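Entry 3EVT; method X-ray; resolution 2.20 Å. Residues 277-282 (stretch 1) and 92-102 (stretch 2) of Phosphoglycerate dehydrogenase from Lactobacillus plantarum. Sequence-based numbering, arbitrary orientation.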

# COMPACT_ATOMS: atom_id res chain seq x y z
N ILE A 277 19.07 -5.30 -1.18
CA ILE A 277 18.71 -4.03 -1.81
C ILE A 277 17.67 -3.20 -1.09
O ILE A 277 17.48 -2.03 -1.45
CB ILE A 277 18.17 -4.24 -3.22
CG1 ILE A 277 17.14 -5.36 -3.21
CG2 ILE A 277 19.31 -4.51 -4.20
CD1 ILE A 277 16.48 -5.57 -4.54
N SER A 278 16.99 -3.76 -0.10
CA SER A 278 15.72 -3.14 0.34
C SER A 278 15.88 -1.71 0.81
O SER A 278 14.96 -0.90 0.67
CB SER A 278 15.01 -3.96 1.44
OG SER A 278 15.79 -3.98 2.63
N GLY A 279 17.03 -1.40 1.40
CA GLY A 279 17.23 -0.08 1.99
C GLY A 279 17.93 0.95 1.10
O GLY A 279 18.04 2.14 1.50
N GLN A 280 18.42 0.51 -0.07
CA GLN A 280 19.07 1.43 -1.02
C GLN A 280 18.10 2.47 -1.57
O GLN A 280 17.06 2.13 -2.18
CB GLN A 280 19.66 0.65 -2.19
CG GLN A 280 20.58 -0.45 -1.75
CD GLN A 280 21.47 -0.95 -2.86
OE1 GLN A 280 21.03 -1.20 -3.99
NE2 GLN A 280 22.75 -1.10 -2.55
N ILE A 281 18.41 3.74 -1.35
CA ILE A 281 17.57 4.82 -1.85
C ILE A 281 18.39 5.68 -2.76
O ILE A 281 19.62 5.62 -2.74
CB ILE A 281 17.01 5.73 -0.74
CG1 ILE A 281 18.11 6.18 0.21
CG2 ILE A 281 15.93 5.01 0.05
CD1 ILE A 281 17.58 7.09 1.31
N ALA A 282 17.71 6.49 -3.56
CA ALA A 282 18.44 7.38 -4.45
C ALA A 282 19.13 8.50 -3.70
O ALA A 282 19.16 8.58 -2.46
CB ALA A 282 17.54 7.94 -5.55
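Stretch 2 92-102: GIHADAISESV

Residues 92-102 of Phosphoglycerate dehydrogenase form the start of a helix that packs against a short, irregular segment, residues 277-282 of the same chain; the touching residues are at least 177 positions apart in sequence. Gly 92 holds the N-cap position with phi/psi of 83/2, a positive phi that by itself favours glycine, and the helix runs from Ile 93 through Val 102 and beyond. Its i to i+4 ladder opens with Asp 96 N to Gly 92 O at 2.7 Å and ends here with Val 102 N to Ile 98 O at 3.1 Å. Stretch 1 is no helix, although Ile 277 to Gly 279 have helical phi/psi; a type I beta turn spans Ile 277 to Gln 280 and is closed by Gln 280 N to Ile 277 O at 3.0 Å. From Gln 280 onward the chain is extended.

The backbones come nearest at Ser 278 and Ile 98, whose CA atoms are 5.0 Å apart. The two chains run in broadly opposite senses: Ser 278 meets Ser 101 and Ile 98, Gly 279 meets Ile 98 and His 94, and Ile 281 reaches Ala 97, His 94 and Ile 93, nearer the start of the helix. No hydrogen bond links the stretches, so the contact, with 384 Å² buried over both sides, rests on close packing. Ser 278 O approaches Ile 98 CA at 3.6 Å in a CA-H...O contact with an angle of 132° at the hydrogen.

The turn lies close to the helix at Ser 278 and Gly 279. Ser 278 CA lies 3.5 Å from Ser 101 OG, yet each serine OG is hydrogen-bonded elsewhere in the structure. Gly 279 CA rests 3.5 Å from Ile 98 CG1; a CB at this glycine would have room, so the contact does not itself require its absence.

Ile 281 (chi1 p, chi2 t) points toward the helix and has the largest covered area of any residue in the pair, 93 Å². Its CG2 meets Ala 97 CB at 3.6 Å, while its CD1 packs against Ile 93 CG2 at 3.9 Å and covers one face of the His 94 ring. This CH-pi contact is very tight: Ile 281 CD1 is 3.1 Å from the centroid of the His 94 ring, 16° off the normal, and 3.0 Å from His 94 NE2. At the edge of the same ring, near its plane, Gly 279 O lies 3.2 Å from His 94 CD2. Gln 280 and Ala 282 direct their CA-to-CB bonds away from the helix and take no part.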

# COMPACT_ATOMS: atom_id res chain seq x y z
N GLY A 92 11.92 9.69 7.50
CA GLY A 92 11.22 8.49 7.04
C GLY A 92 11.59 7.93 5.67
O GLY A 92 11.00 6.93 5.22
N ILE A 93 12.55 8.57 5.00
CA ILE A 93 12.84 8.20 3.60
C ILE A 93 13.35 6.77 3.43
O ILE A 93 12.78 5.98 2.64
CB ILE A 93 13.81 9.15 2.91
CG1 ILE A 93 13.24 10.59 2.92
CG2 ILE A 93 14.05 8.62 1.47
CD1 ILE A 93 14.20 11.66 2.35
N HIS A 94 14.40 6.44 4.17
CA HIS A 94 14.96 5.08 4.14
C HIS A 94 13.92 4.10 4.63
O HIS A 94 13.67 3.12 3.99
CB HIS A 94 16.20 4.93 5.05
CG HIS A 94 17.50 5.32 4.40
ND1 HIS A 94 18.22 6.45 4.77
CD2 HIS A 94 18.21 4.72 3.41
CE1 HIS A 94 19.32 6.53 4.03
NE2 HIS A 94 19.33 5.50 3.19
N ALA A 95 13.35 4.36 5.79
CA ALA A 95 12.30 3.48 6.34
C ALA A 95 11.11 3.27 5.39
O ALA A 95 10.63 2.18 5.28
CB ALA A 95 11.82 3.98 7.69
N ASP A 96 10.63 4.31 4.70
CA ASP A 96 9.64 4.17 3.61
C ASP A 96 10.04 3.21 2.49
O ASP A 96 9.21 2.38 2.08
CB ASP A 96 9.32 5.53 2.96
CG ASP A 96 7.95 6.12 3.43
OD1 ASP A 96 7.72 6.22 4.68
OD2 ASP A 96 7.12 6.51 2.54
N ALA A 97 11.27 3.30 1.97
CA ALA A 97 11.70 2.38 0.92
C ALA A 97 11.71 0.93 1.37
O ALA A 97 11.26 0.07 0.66
CB ALA A 97 13.08 2.76 0.32
N ILE A 98 12.28 0.66 2.54
CA ILE A 98 12.34 -0.68 3.07
C ILE A 98 10.93 -1.23 3.31
O ILE A 98 10.64 -2.39 3.07
CB ILE A 98 13.08 -0.68 4.40
CG1 ILE A 98 14.54 -0.29 4.21
CG2 ILE A 98 12.88 -2.00 5.11
CD1 ILE A 98 15.27 0.14 5.61
N SER A 99 10.02 -0.39 3.77
CA SER A 99 8.66 -0.86 3.92
C SER A 99 8.03 -1.26 2.59
O SER A 99 7.32 -2.29 2.50
CB SER A 99 7.82 0.22 4.55
OG SER A 99 8.20 0.33 5.90
N GLU A 100 8.24 -0.43 1.56
CA GLU A 100 7.79 -0.77 0.20
C GLU A 100 8.34 -2.12 -0.31
O GLU A 100 7.62 -2.91 -0.92
CB GLU A 100 8.15 0.35 -0.79
CG GLU A 100 7.28 1.63 -0.60
CD GLU A 100 7.36 2.53 -1.82
OE1 GLU A 100 7.78 2.00 -2.90
OE2 GLU A 100 6.97 3.73 -1.71
N SER A 101 9.62 -2.41 -0.05
CA SER A 101 10.18 -3.76 -0.33
C SER A 101 9.46 -4.88 0.37
O SER A 101 9.25 -5.94 -0.22
CB SER A 101 11.64 -3.83 0.08
OG SER A 101 12.38 -2.95 -0.76
N VAL A 102 9.09 -4.69 1.63
CA VAL A 102 8.32 -5.76 2.31
C VAL A 102 6.93 -5.92 1.65
O VAL A 102 6.47 -7.03 1.38
CB VAL A 102 8.19 -5.51 3.80
CG1 VAL A 102 7.33 -6.62 4.47
CG2 VAL A 102 9.60 -5.46 4.42